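Local coordinates for aminoglycoside N(3)-acetyltransferase, AAC(3)-IVa (Escherichia coli, PDB 6MN3), which catalyses transfer of an acetyl group from acetyl-CoA to the 3-amino group of 2-deoxystreptamine antibiotics, probably conferring resistance to gentamicin, kanamycin, tobramycin, neomycin and apramycin, at residues Leu12-Leu17 against Ala49-Ala53; Pro43-Ile47 against Val86-Phe91; Gln115-Asp119 against Arg134-Leu138; Leu145-His149 against Ala216-Ile221; His156-Leu160 against Asn188-Cys192. All coordinates share one frame; numbering follows the deposited sequence.

Contact 1 (Leu12-Leu17 against Ala49-Ala53)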
# COMPACT_ATOMS: atom_id res chain seq x y z
N LEU A 12 -8.29 -19.38 -4.92
CA LEU A 12 -7.90 -18.07 -4.42
C LEU A 12 -9.01 -17.05 -4.61
O LEU A 12 -9.22 -16.17 -3.76
CB LEU A 12 -6.61 -17.61 -5.11
CG LEU A 12 -5.38 -18.49 -4.91
CD1 LEU A 12 -4.31 -18.19 -5.95
CD2 LEU A 12 -4.82 -18.32 -3.50
N ILE A 13 -9.74 -17.15 -5.72
CA ILE A 13 -10.88 -16.25 -5.94
C ILE A 13 -11.92 -16.45 -4.86
O ILE A 13 -12.48 -15.49 -4.32
CB ILE A 13 -11.47 -16.45 -7.35
CG1 ILE A 13 -10.40 -16.30 -8.43
CG2 ILE A 13 -12.60 -15.47 -7.61
CD1 ILE A 13 -10.84 -16.80 -9.79
N GLY A 14 -12.21 -17.71 -4.52
CA GLY A 14 -13.18 -17.98 -3.47
C GLY A 14 -12.76 -17.44 -2.12
O GLY A 14 -13.57 -16.87 -1.39
N GLN A 15 -11.48 -17.60 -1.78
CA GLN A 15 -10.97 -17.04 -0.54
C GLN A 15 -11.10 -15.52 -0.53
O GLN A 15 -11.47 -14.93 0.48
CB GLN A 15 -9.51 -17.45 -0.33
CG GLN A 15 -9.30 -18.92 0.00
CD GLN A 15 -7.83 -19.27 0.12
OE1 GLN A 15 -7.02 -18.84 -0.70
NE2 GLN A 15 -7.49 -20.04 1.14
N LEU A 16 -10.79 -14.88 -1.66
CA LEU A 16 -10.87 -13.43 -1.74
C LEU A 16 -12.31 -12.94 -1.60
O LEU A 16 -12.56 -11.91 -0.97
CB LEU A 16 -10.27 -12.95 -3.06
CG LEU A 16 -8.74 -12.98 -3.10
CD1 LEU A 16 -8.23 -13.07 -4.53
CD2 LEU A 16 -8.18 -11.75 -2.40
N LEU A 17 -13.26 -13.67 -2.17
CA LEU A 17 -14.66 -13.30 -2.01
C LEU A 17 -15.13 -13.56 -0.58
O LEU A 17 -15.85 -12.74 0.00
CB LEU A 17 -15.53 -14.07 -3.01
CG LEU A 17 -15.37 -13.64 -4.47
CD1 LEU A 17 -16.07 -14.61 -5.40
CD2 LEU A 17 -15.88 -12.23 -4.68
N ALA A 49 -6.19 -14.10 -10.09
CA ALA A 49 -7.23 -14.33 -9.09
C ALA A 49 -7.78 -13.02 -8.55
O ALA A 49 -8.99 -12.86 -8.39
CB ALA A 49 -6.69 -15.20 -7.96
N LEU A 50 -6.89 -12.07 -8.26
CA LEU A 50 -7.33 -10.76 -7.78
C LEU A 50 -8.19 -10.06 -8.82
O LEU A 50 -9.23 -9.48 -8.48
CB LEU A 50 -6.12 -9.89 -7.43
CG LEU A 50 -5.33 -10.28 -6.18
CD1 LEU A 50 -4.02 -9.52 -6.12
CD2 LEU A 50 -6.16 -10.02 -4.93
N ARG A 51 -7.78 -10.11 -10.09
CA ARG A 51 -8.55 -9.45 -11.13
C ARG A 51 -9.88 -10.15 -11.38
O ARG A 51 -10.89 -9.49 -11.66
CB ARG A 51 -7.73 -9.37 -12.42
CG ARG A 51 -6.42 -8.61 -12.26
CD ARG A 51 -5.99 -7.96 -13.55
NE ARG A 51 -6.91 -6.89 -13.95
CZ ARG A 51 -6.86 -6.28 -15.13
NH1 ARG A 51 -5.95 -6.63 -16.03
NH2 ARG A 51 -7.73 -5.31 -15.41
N ALA A 52 -9.91 -11.48 -11.26
CA ALA A 52 -11.16 -12.20 -11.45
C ALA A 52 -12.13 -11.91 -10.31
O ALA A 52 -13.33 -11.75 -10.55
CB ALA A 52 -10.88 -13.70 -11.56
N ALA A 53 -11.64 -11.86 -9.07
CA ALA A 53 -12.50 -11.51 -7.95
C ALA A 53 -13.08 -10.11 -8.11
O ALA A 53 -14.22 -9.85 -7.72
CB ALA A 53 -11.73 -11.63 -6.64
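This is a buried helix-helix contact, made by apolar side chains packed on each other and on the backbone, between helices 9-19 and 42-54 beside the central mixed sheet. The evidence lies in an alanine-rich surface on Ala49-Ala53 that lets the other helix come close: the axes of the two segments approach to 8.8 Å, and CA of Ile13 lies 5.2 Å from CA of Ala49. Ile13 fills much of this surface with all its outer atoms. Its CD1 lies 3.6 Å from Ala52 CB, CG1 lies over the Ala49 backbone, and CG2 rests against Ala53. The two branches divide because CG1 stands anti to the carbonyl carbon (chi1 -55°), which leaves CG2 anti to the backbone N and turned to the later alanine. The preceding residue, Leu12, sets its CB against Ala49 CB at 3.7 Å.

The segments cross at -53°, and the rows Leu12-Leu16 and Ala49-Ala53, each spaced by four residues, fit ridges-into-grooves packing of the i±4 class. On the sheet side of the interface, the Leu16 and Leu50 side chains lie roughly perpendicular, both methyls of Leu16 touching Leu50 CD2, with Leu16 CD2 at 3.7 Å. These two leucines also meet Leu143 of strand 141-145, and Leu50 continues onto Leu60 and Met62 of strand 59-63.

Contact 2 (Pro43-Ile47 against Val86-Phe91)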
# COMPACT_ATOMS: atom_id res chain seq x y z
N PRO A 43 2.96 -15.97 -9.15
CA PRO A 43 2.48 -14.59 -8.91
C PRO A 43 1.45 -14.12 -9.92
O PRO A 43 0.49 -13.44 -9.54
CB PRO A 43 3.77 -13.76 -8.99
CG PRO A 43 4.89 -14.73 -8.74
CD PRO A 43 4.42 -16.03 -9.33
N LEU A 44 1.62 -14.45 -11.21
CA LEU A 44 0.59 -14.13 -12.20
C LEU A 44 -0.74 -14.77 -11.85
O LEU A 44 -1.80 -14.18 -12.06
CB LEU A 44 1.03 -14.56 -13.59
CG LEU A 44 2.46 -14.27 -14.03
CD1 LEU A 44 2.85 -15.18 -15.20
CD2 LEU A 44 2.55 -12.80 -14.39
N GLY A 45 -0.70 -16.00 -11.32
CA GLY A 45 -1.93 -16.64 -10.89
C GLY A 45 -2.61 -15.89 -9.77
O GLY A 45 -3.84 -15.79 -9.73
N LEU A 46 -1.82 -15.34 -8.84
CA LEU A 46 -2.39 -14.51 -7.79
C LEU A 46 -2.99 -13.23 -8.36
O LEU A 46 -4.06 -12.80 -7.93
CB LEU A 46 -1.33 -14.19 -6.74
CG LEU A 46 -1.77 -13.24 -5.62
CD1 LEU A 46 -2.95 -13.83 -4.86
CD2 LEU A 46 -0.62 -12.95 -4.68
N ILE A 47 -2.31 -12.62 -9.33
CA ILE A 47 -2.84 -11.42 -9.96
C ILE A 47 -4.13 -11.75 -10.72
O ILE A 47 -5.12 -11.02 -10.62
CB ILE A 47 -1.78 -10.79 -10.88
CG1 ILE A 47 -0.64 -10.21 -10.05
CG2 ILE A 47 -2.40 -9.71 -11.76
CD1 ILE A 47 0.64 -9.99 -10.85
N VAL A 86 7.39 -9.61 -5.22
CA VAL A 86 7.40 -10.02 -6.62
C VAL A 86 6.07 -9.69 -7.30
O VAL A 86 6.04 -9.40 -8.50
CB VAL A 86 7.72 -11.52 -6.72
CG1 VAL A 86 8.01 -11.91 -8.17
CG2 VAL A 86 8.89 -11.87 -5.82
N VAL A 87 4.96 -9.73 -6.55
CA VAL A 87 3.66 -9.45 -7.14
C VAL A 87 3.59 -8.01 -7.64
O VAL A 87 3.11 -7.74 -8.75
CB VAL A 87 2.54 -9.75 -6.13
CG1 VAL A 87 1.18 -9.38 -6.70
CG2 VAL A 87 2.58 -11.22 -5.72
N SER A 88 4.08 -7.06 -6.83
CA SER A 88 4.08 -5.67 -7.25
C SER A 88 4.96 -5.45 -8.48
O SER A 88 4.58 -4.72 -9.40
CB SER A 88 4.53 -4.77 -6.10
OG SER A 88 3.49 -4.59 -5.16
N ASP A 89 6.14 -6.07 -8.50
CA ASP A 89 7.02 -5.92 -9.65
C ASP A 89 6.51 -6.67 -10.86
O ASP A 89 6.96 -6.39 -11.98
CB ASP A 89 8.43 -6.39 -9.30
CG ASP A 89 9.47 -5.89 -10.28
OD1 ASP A 89 9.50 -4.66 -10.53
OD2 ASP A 89 10.24 -6.71 -10.81
N THR A 90 5.59 -7.61 -10.68
CA THR A 90 5.02 -8.33 -11.80
C THR A 90 3.79 -7.65 -12.36
O THR A 90 3.54 -7.72 -13.57
CB THR A 90 4.67 -9.76 -11.38
OG1 THR A 90 5.69 -10.28 -10.52
CG2 THR A 90 4.52 -10.67 -12.60
N PHE A 91 3.03 -6.97 -11.50
CA PHE A 91 1.74 -6.42 -11.91
C PHE A 91 1.90 -5.34 -12.98
O PHE A 91 1.16 -5.32 -13.97
CB PHE A 91 1.01 -5.88 -10.68
CG PHE A 91 -0.29 -5.19 -10.98
CD1 PHE A 91 -1.27 -5.82 -11.73
CD2 PHE A 91 -0.54 -3.92 -10.49
CE1 PHE A 91 -2.47 -5.19 -11.99
CE2 PHE A 91 -1.73 -3.28 -10.75
CZ PHE A 91 -2.70 -3.92 -11.50
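Two helices of the alpha/beta core, 42-54 and 86-91, meet here through the first turn of one and both ends of the other, which is short. The segment axes are inclined at 74° and approach to 9.6 Å, a steep crossing that confines the interface to a compact patch. Ile47 and Val87 have the largest buried areas and form its centre. Their side chains run alongside with opposed directions, Ile47 CG1 lying 3.9 Å from Val87 CG1. Beyond that point the Ile47 side chain continues to the backbone of Phe91, where its CD1 is 3.9 Å from Phe91 CA, while the other branch, CG2, approaches the Phe91 ring obliquely at CD1.

Val87 divides its two methyls between the flanks. CG1, anti to the backbone N (chi1 176°), is the one given to Ile47; CG2 points to the other flank, where it meets Leu46 CD2 at 3.8 Å and the Pro43 ring at CB. Pro43 also reaches Val86 with its CG, 4.2 Å from Val86 CG1. On the outer rim Leu44 is set nearly square to Thr90, methyl to methyl, but the exact position of the Thr90 side chain is doubtful because its hydroxyl is modelled too near a carbonyl oxygen.

Behind the interface, Ile47, Val87 and Phe91 all touch Met62 of strand 59-63, and Phe91 extends to Ala107 and Ala109 of strand 106-109. Such a layer of helices, interlocked by aliphatic side chains and laid over a mixed sheet, belongs to the alpha/beta fold of this antibiotic N-acetyltransferase.

Contact 3 (Gln115-Asp119 against Arg134-Leu138)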
# COMPACT_ATOMS: atom_id res chain seq x y z
N GLN A 115 -7.81 7.30 -13.20
CA GLN A 115 -8.10 8.30 -12.18
C GLN A 115 -7.17 8.15 -10.98
O GLN A 115 -6.78 9.14 -10.35
CB GLN A 115 -9.56 8.19 -11.75
CG GLN A 115 -10.12 9.43 -11.08
CD GLN A 115 -11.32 9.12 -10.22
OE1 GLN A 115 -12.31 8.55 -10.70
NE2 GLN A 115 -11.25 9.48 -8.94
N ILE A 116 -6.81 6.91 -10.64
CA ILE A 116 -5.92 6.65 -9.51
C ILE A 116 -4.47 6.97 -9.84
O ILE A 116 -3.68 7.28 -8.94
CB ILE A 116 -6.11 5.19 -9.07
CG1 ILE A 116 -7.53 4.98 -8.55
CG2 ILE A 116 -5.09 4.78 -8.01
CD1 ILE A 116 -8.03 3.56 -8.68
N ILE A 117 -4.10 6.96 -11.12
CA ILE A 117 -2.70 7.10 -11.53
C ILE A 117 -2.35 8.50 -12.03
O ILE A 117 -1.17 8.88 -12.00
CB ILE A 117 -2.40 6.02 -12.61
CG1 ILE A 117 -2.40 4.63 -11.97
CG2 ILE A 117 -1.09 6.28 -13.33
CD1 ILE A 117 -1.40 4.47 -10.85
N SER A 118 -3.35 9.31 -12.41
CA SER A 118 -3.12 10.50 -13.23
C SER A 118 -2.21 11.54 -12.58
O SER A 118 -1.62 12.35 -13.31
CB SER A 118 -4.46 11.15 -13.55
OG SER A 118 -5.01 11.79 -12.41
N ASP A 119 -2.07 11.56 -11.26
CA ASP A 119 -1.51 12.74 -10.62
C ASP A 119 0.01 12.82 -10.77
O ASP A 119 0.70 11.80 -10.84
CB ASP A 119 -1.87 12.76 -9.15
CG ASP A 119 -3.36 12.94 -8.92
OD1 ASP A 119 -4.12 12.91 -9.91
OD2 ASP A 119 -3.76 13.11 -7.76
N ARG A 134 -6.52 8.81 -3.98
CA ARG A 134 -7.53 8.56 -5.00
C ARG A 134 -8.28 7.26 -4.75
O ARG A 134 -9.46 7.15 -5.08
CB ARG A 134 -6.89 8.56 -6.39
CG ARG A 134 -6.17 9.85 -6.74
CD ARG A 134 -7.16 11.01 -6.87
NE ARG A 134 -6.66 12.23 -6.23
CZ ARG A 134 -6.50 13.39 -6.86
NH1 ARG A 134 -6.79 13.50 -8.15
NH2 ARG A 134 -6.03 14.44 -6.20
N VAL A 135 -7.61 6.27 -4.15
CA VAL A 135 -8.32 5.07 -3.72
C VAL A 135 -9.28 5.40 -2.58
O VAL A 135 -10.40 4.90 -2.52
CB VAL A 135 -7.30 3.98 -3.31
CG1 VAL A 135 -8.00 2.84 -2.57
CG2 VAL A 135 -6.56 3.45 -4.53
N HIS A 136 -8.85 6.27 -1.66
CA HIS A 136 -9.69 6.64 -0.52
C HIS A 136 -10.94 7.38 -0.98
O HIS A 136 -12.03 7.13 -0.45
CB HIS A 136 -8.88 7.49 0.46
CG HIS A 136 -9.68 8.02 1.61
ND1 HIS A 136 -10.28 9.25 1.58
CD2 HIS A 136 -9.97 7.48 2.82
CE1 HIS A 136 -10.91 9.46 2.73
NE2 HIS A 136 -10.74 8.39 3.49
N GLU A 137 -10.80 8.28 -1.95
CA GLU A 137 -11.97 9.03 -2.41
C GLU A 137 -12.91 8.19 -3.26
O GLU A 137 -14.07 8.56 -3.43
CB GLU A 137 -11.51 10.28 -3.18
CG GLU A 137 -11.58 10.16 -4.69
CD GLU A 137 -11.24 11.47 -5.39
OE1 GLU A 137 -11.51 12.55 -4.81
OE2 GLU A 137 -10.69 11.43 -6.51
N LEU A 138 -12.44 7.06 -3.79
CA LEU A 138 -13.28 6.14 -4.54
C LEU A 138 -13.81 5.00 -3.69
O LEU A 138 -14.31 4.01 -4.23
CB LEU A 138 -12.51 5.58 -5.74
CG LEU A 138 -12.37 6.54 -6.93
CD1 LEU A 138 -11.06 6.31 -7.66
CD2 LEU A 138 -13.54 6.40 -7.88
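Arg134, Gln115 and Ile116 bury the most surface where helix 113-117 runs past helix 131-137. Arg134 begins at the backbone: its CB lies 3.8 Å from Ile116 CA, and CG passes 3.7 Å from the carbonyl oxygen of Gln115. Its chain then bends at chi2 (-66°) and again at chi3, bringing the guanidinium up to Asp119. The carboxylate stands over one guanidinium face, the two planes 82° apart, and Asp119 OD2 forms a salt bridge with Arg134 NH2 at 3.1 Å. No N-H points at this oxygen, so the attraction is one of charge; the exact position of OD2 is doubtful, as it is modelled too close to the guanidinium carbon. The other oxygen, Asp119 OD1, accepts a hydrogen bond from Ser118 OG at 2.9 Å, which would help to fix the rotation of the carboxylate.

Gln115 runs a separate course with an extended chain, CG anti to the backbone N (chi1 -159°). Its amide meets Leu138, NE2 lying 3.4 Å from Leu138 CD1, and the same nitrogen is 3.2 Å from Glu137 OE2. Ile116 supplies the buried, apolar part: CG2 touches Val135 CG2 at 4.0 Å, and CG1 touches Leu138 CD1 at 3.9 Å.

On the sheet side, Ile116 packs on Thr59 and Val61 of strand 59-63, and together with Val135 it reaches Val26 of strand 26-31. Arg224 of helix 223-236 donates to the carbonyl oxygens of His136 and Glu137, tying the end of helix 131-137 to that helix.

Contact 4 (Leu145-His149 against Ala216-Ile221)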
# COMPACT_ATOMS: atom_id res chain seq x y z
N LEU A 145 -1.93 -8.49 2.30
CA LEU A 145 -1.78 -9.87 1.86
C LEU A 145 -0.44 -10.41 2.36
O LEU A 145 0.60 -10.25 1.72
CB LEU A 145 -1.88 -9.95 0.34
CG LEU A 145 -2.09 -11.33 -0.26
CD1 LEU A 145 -3.13 -12.08 0.54
CD2 LEU A 145 -2.50 -11.22 -1.72
N GLY A 146 -0.47 -11.07 3.52
CA GLY A 146 0.74 -11.61 4.09
C GLY A 146 1.69 -10.58 4.65
O GLY A 146 2.87 -10.87 4.85
N VAL A 147 1.21 -9.36 4.90
CA VAL A 147 1.99 -8.30 5.52
C VAL A 147 1.14 -7.65 6.61
O VAL A 147 -0.09 -7.74 6.60
CB VAL A 147 2.47 -7.23 4.51
CG1 VAL A 147 3.39 -7.85 3.47
CG2 VAL A 147 1.28 -6.54 3.85
N GLY A 148 1.82 -6.99 7.54
CA GLY A 148 1.16 -6.28 8.62
C GLY A 148 0.79 -4.87 8.22
O GLY A 148 0.87 -4.46 7.06
N HIS A 149 0.37 -4.10 9.22
CA HIS A 149 -0.03 -2.72 8.98
C HIS A 149 1.16 -1.79 8.77
O HIS A 149 0.96 -0.64 8.36
CB HIS A 149 -0.90 -2.21 10.12
CG HIS A 149 -2.35 -2.58 9.97
ND1 HIS A 149 -3.22 -1.89 9.16
CD2 HIS A 149 -3.07 -3.58 10.53
CE1 HIS A 149 -4.41 -2.44 9.22
NE2 HIS A 149 -4.35 -3.47 10.05
N ALA A 216 -1.47 -17.32 3.23
CA ALA A 216 -1.20 -16.07 3.92
C ALA A 216 -2.35 -15.66 4.83
O ALA A 216 -3.52 -15.87 4.50
CB ALA A 216 -0.92 -14.96 2.91
N PHE A 217 -2.00 -15.09 5.97
CA PHE A 217 -2.95 -14.34 6.78
C PHE A 217 -3.27 -13.03 6.06
O PHE A 217 -2.38 -12.21 5.82
CB PHE A 217 -2.35 -14.07 8.16
CG PHE A 217 -3.24 -13.28 9.08
CD1 PHE A 217 -2.85 -12.04 9.54
CD2 PHE A 217 -4.46 -13.79 9.49
CE1 PHE A 217 -3.66 -11.31 10.39
CE2 PHE A 217 -5.28 -13.07 10.34
CZ PHE A 217 -4.88 -11.83 10.79
N ALA A 218 -4.53 -12.85 5.68
CA ALA A 218 -4.95 -11.69 4.90
C ALA A 218 -5.86 -10.80 5.73
O ALA A 218 -6.69 -11.28 6.50
CB ALA A 218 -5.66 -12.11 3.62
N ARG A 219 -5.69 -9.49 5.57
CA ARG A 219 -6.50 -8.50 6.27
C ARG A 219 -7.09 -7.54 5.25
O ARG A 219 -6.37 -7.07 4.35
CB ARG A 219 -5.68 -7.74 7.31
CG ARG A 219 -5.56 -8.48 8.63
CD ARG A 219 -4.51 -7.87 9.53
NE ARG A 219 -3.16 -8.28 9.15
CZ ARG A 219 -2.13 -8.31 9.99
NH1 ARG A 219 -2.30 -7.96 11.26
NH2 ARG A 219 -0.94 -8.70 9.57
N LEU A 220 -8.38 -7.26 5.38
CA LEU A 220 -9.11 -6.43 4.42
C LEU A 220 -9.87 -5.35 5.17
O LEU A 220 -10.72 -5.66 6.02
CB LEU A 220 -10.06 -7.29 3.59
CG LEU A 220 -10.95 -6.54 2.59
CD1 LEU A 220 -10.11 -5.92 1.48
CD2 LEU A 220 -11.99 -7.48 2.03
N ILE A 221 -9.56 -4.09 4.87
CA ILE A 221 -10.16 -2.94 5.54
C ILE A 221 -10.55 -1.92 4.49
O ILE A 221 -9.81 -1.69 3.53
CB ILE A 221 -9.20 -2.30 6.57
CG1 ILE A 221 -8.43 -3.36 7.37
CG2 ILE A 221 -9.96 -1.38 7.51
CD1 ILE A 221 -7.02 -3.61 6.85
O HOH W 1 -1.98 -9.58 6.88
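Backbone pairing between Leu145 and Ala218 starts this contact: they form an antiparallel non-hydrogen-bonded pair with CA atoms 4.8 Å apart, where strand 141-145 ends beside strand 216-222 of the central sheet. Just beyond, Gly146 N donates to Phe217 O at 3.2 Å with an N-H...O angle of 144°, the donor standing above the carbonyl plane. Gly146 adopts a positive phi (72°), and there the chain departs from the strand into a loop.

Side-chain and water-mediated polar contacts bridge the widening gap. Arg219 NH2 gives a weak hydrogen bond to Val147 O at 3.2 Å, and its NE donates to a water 2.9 Å away, at the edge of the guanidinium and in its plane. That water also lies 2.7 Å from Val147 O and within bonding range of Phe217 O, although it has more acceptors around it than protons to give. Phe217 CE1 sits over the centre of one guanidinium face, and Arg219 NH1 has its salt bridge with Asp199 of helix 197-204.

Apolar contacts lie at both ends. Leu145, with CG anti to the backbone N (chi1 -165°), sends CD1 to Ala218 CB at 4.0 Å. At the other end Ile221 CD1 approaches the His149 ring obliquely, 3.7 Å from CE1; the ring nitrogens of His149 are engaged by Gln208 and Asn152.

Chemically, then, the polar link from strand 216-222 to the loop past Gly146 passes through the weak Arg219-Val147 bond and the shared water, while the Asp199 salt bridge and the Phe217 ring position the guanidinium.

Contact 5 (His156-Leu160 against Asn188-Cys192). With ZN (zinc ion), chain D.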
# COMPACT_ATOMS: atom_id res chain seq x y z
N HIS A 156 0.01 6.36 6.14
CA HIS A 156 0.82 7.54 5.89
C HIS A 156 -0.03 8.70 5.39
O HIS A 156 0.23 9.87 5.72
CB HIS A 156 1.92 7.22 4.88
CG HIS A 156 3.12 6.55 5.48
ND1 HIS A 156 3.93 7.16 6.41
CD2 HIS A 156 3.64 5.31 5.27
CE1 HIS A 156 4.90 6.33 6.75
NE2 HIS A 156 4.74 5.20 6.08
N LEU A 157 -1.06 8.40 4.59
CA LEU A 157 -1.99 9.44 4.17
C LEU A 157 -2.73 10.02 5.37
O LEU A 157 -3.00 11.23 5.41
CB LEU A 157 -2.98 8.86 3.15
CG LEU A 157 -4.29 9.61 2.90
CD1 LEU A 157 -4.04 10.97 2.26
CD2 LEU A 157 -5.22 8.77 2.04
N ALA A 158 -3.06 9.18 6.35
CA ALA A 158 -3.76 9.65 7.53
C ALA A 158 -2.90 10.61 8.34
O ALA A 158 -3.41 11.60 8.88
CB ALA A 158 -4.20 8.47 8.39
N GLU A 159 -1.60 10.34 8.43
CA GLU A 159 -0.70 11.27 9.11
C GLU A 159 -0.72 12.63 8.45
O GLU A 159 -0.74 13.67 9.13
CB GLU A 159 0.73 10.71 9.12
CG GLU A 159 0.91 9.42 9.89
CD GLU A 159 2.31 8.86 9.73
OE1 GLU A 159 2.75 8.68 8.58
OE2 GLU A 159 2.97 8.62 10.76
N LEU A 160 -0.71 12.66 7.11
CA LEU A 160 -0.67 13.93 6.40
C LEU A 160 -1.99 14.68 6.53
O LEU A 160 -2.00 15.91 6.65
CB LEU A 160 -0.32 13.69 4.93
CG LEU A 160 1.16 13.36 4.71
CD1 LEU A 160 1.41 12.95 3.27
CD2 LEU A 160 2.03 14.54 5.10
N ASN A 188 6.94 12.29 6.26
CA ASN A 188 6.61 11.70 7.55
C ASN A 188 6.94 10.21 7.53
O ASN A 188 6.07 9.34 7.46
CB ASN A 188 5.14 11.94 7.88
CG ASN A 188 4.22 11.63 6.72
OD1 ASN A 188 4.32 12.24 5.65
ND2 ASN A 188 3.33 10.66 6.91
N ASP A 189 8.24 9.92 7.59
CA ASP A 189 8.75 8.56 7.55
C ASP A 189 9.35 8.17 8.89
O ASP A 189 9.93 8.99 9.59
CB ASP A 189 9.79 8.40 6.44
CG ASP A 189 9.81 7.00 5.85
OD1 ASP A 189 10.04 6.87 4.63
OD2 ASP A 189 9.60 6.03 6.61
N HIS A 190 9.20 6.89 9.23
CA HIS A 190 9.76 6.33 10.45
C HIS A 190 9.87 4.82 10.26
O HIS A 190 9.73 4.31 9.14
CB HIS A 190 8.91 6.70 11.67
CG HIS A 190 7.44 6.65 11.42
ND1 HIS A 190 6.67 5.54 11.69
CD2 HIS A 190 6.59 7.58 10.92
CE1 HIS A 190 5.41 5.79 11.37
NE2 HIS A 190 5.33 7.02 10.90
N CYS A 191 10.12 4.10 11.35
CA CYS A 191 10.24 2.65 11.28
C CYS A 191 8.92 1.97 10.92
O CYS A 191 8.93 0.80 10.54
CB CYS A 191 10.76 2.09 12.60
SG CYS A 191 9.56 2.17 13.95
N CYS A 192 7.80 2.68 11.05
CA CYS A 192 6.46 2.20 10.70
C CYS A 192 6.03 0.99 11.52
O CYS A 192 4.97 0.42 11.26
CB CYS A 192 6.35 1.87 9.21
SG CYS A 192 6.66 3.27 8.11
ZN ZN D . 10.31 3.43 15.77
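Glu159 OE1 accepts hydrogen bonds from two groups: Asn188 ND2 at 2.7 Å across the contact, and His156 ND1 from within its own helix, the latter weak, with an N-H...O angle of 127°. Asn188 approaches from above the carboxylate plane, while OE1 lies nearly in the amide plane of Asn188. The amide is brought there by chi1 of 47°, which places CG between the backbone N and the carbonyl carbon. The same ND2 also makes a weak bond to His156 O, so Asn188 reaches both a side chain and the backbone of helix 154-161, the second only weakly. Its OD1 turns the other way, 3.3 Å from Leu160 CD2.

The second carboxylate oxygen, Glu159 OE2, receives His190 NE2 at 2.9 Å through its syn lone pair, the ring standing 76° to the carboxylate; Tyr166 OH is a further partner. The opposite nitrogen of that ring, His190 ND1, accepts the backbone N of Cys192 at 3.1 Å. His190 is therefore fixed through both nitrogens. Cys192 SG lies at the edge of the His156 ring, 3.4 Å from NE2.

Cys191, between these residues, turns its thiolate elsewhere: SG binds the zinc ion at 2.3 Å in a site completed by His243, Cys249 and Cys252. The metal thus anchors the loop whose next residue faces His156. The chemistry implies a connected polar network, weak at its His156 link, in which the Glu159 carboxylate joins helix 154-161 through Asn188 and His190 to the loop that supplies a zinc ligand, with Cys192 SG at the His156 ring edge.

In the fold
Contacts 1 and 2 follow one another along helix 42-54, their centres 14 Å apart, and cover the face of the central sheet that carries Leu60 and Met62. Contact 3 packs on the other face of strand 59-63, through Thr59 and Val61. Contact 2 reaches contact 4 where Leu46 CD2 lies 3.9 Å from Leu145 CD2, and contact 3 reaches contact 5 where His136 CB lies 4.2 Å from Leu157 CD2. Along the chain, contact 5 is nested inside the loop that contact 4 closes. Contact 5 carries the zinc ligand Cys191; the His149 side chain of contact 4 is about 14 Å from the zinc ion, whereas the centre of contact 1 lies 30 Å from that of contact 5.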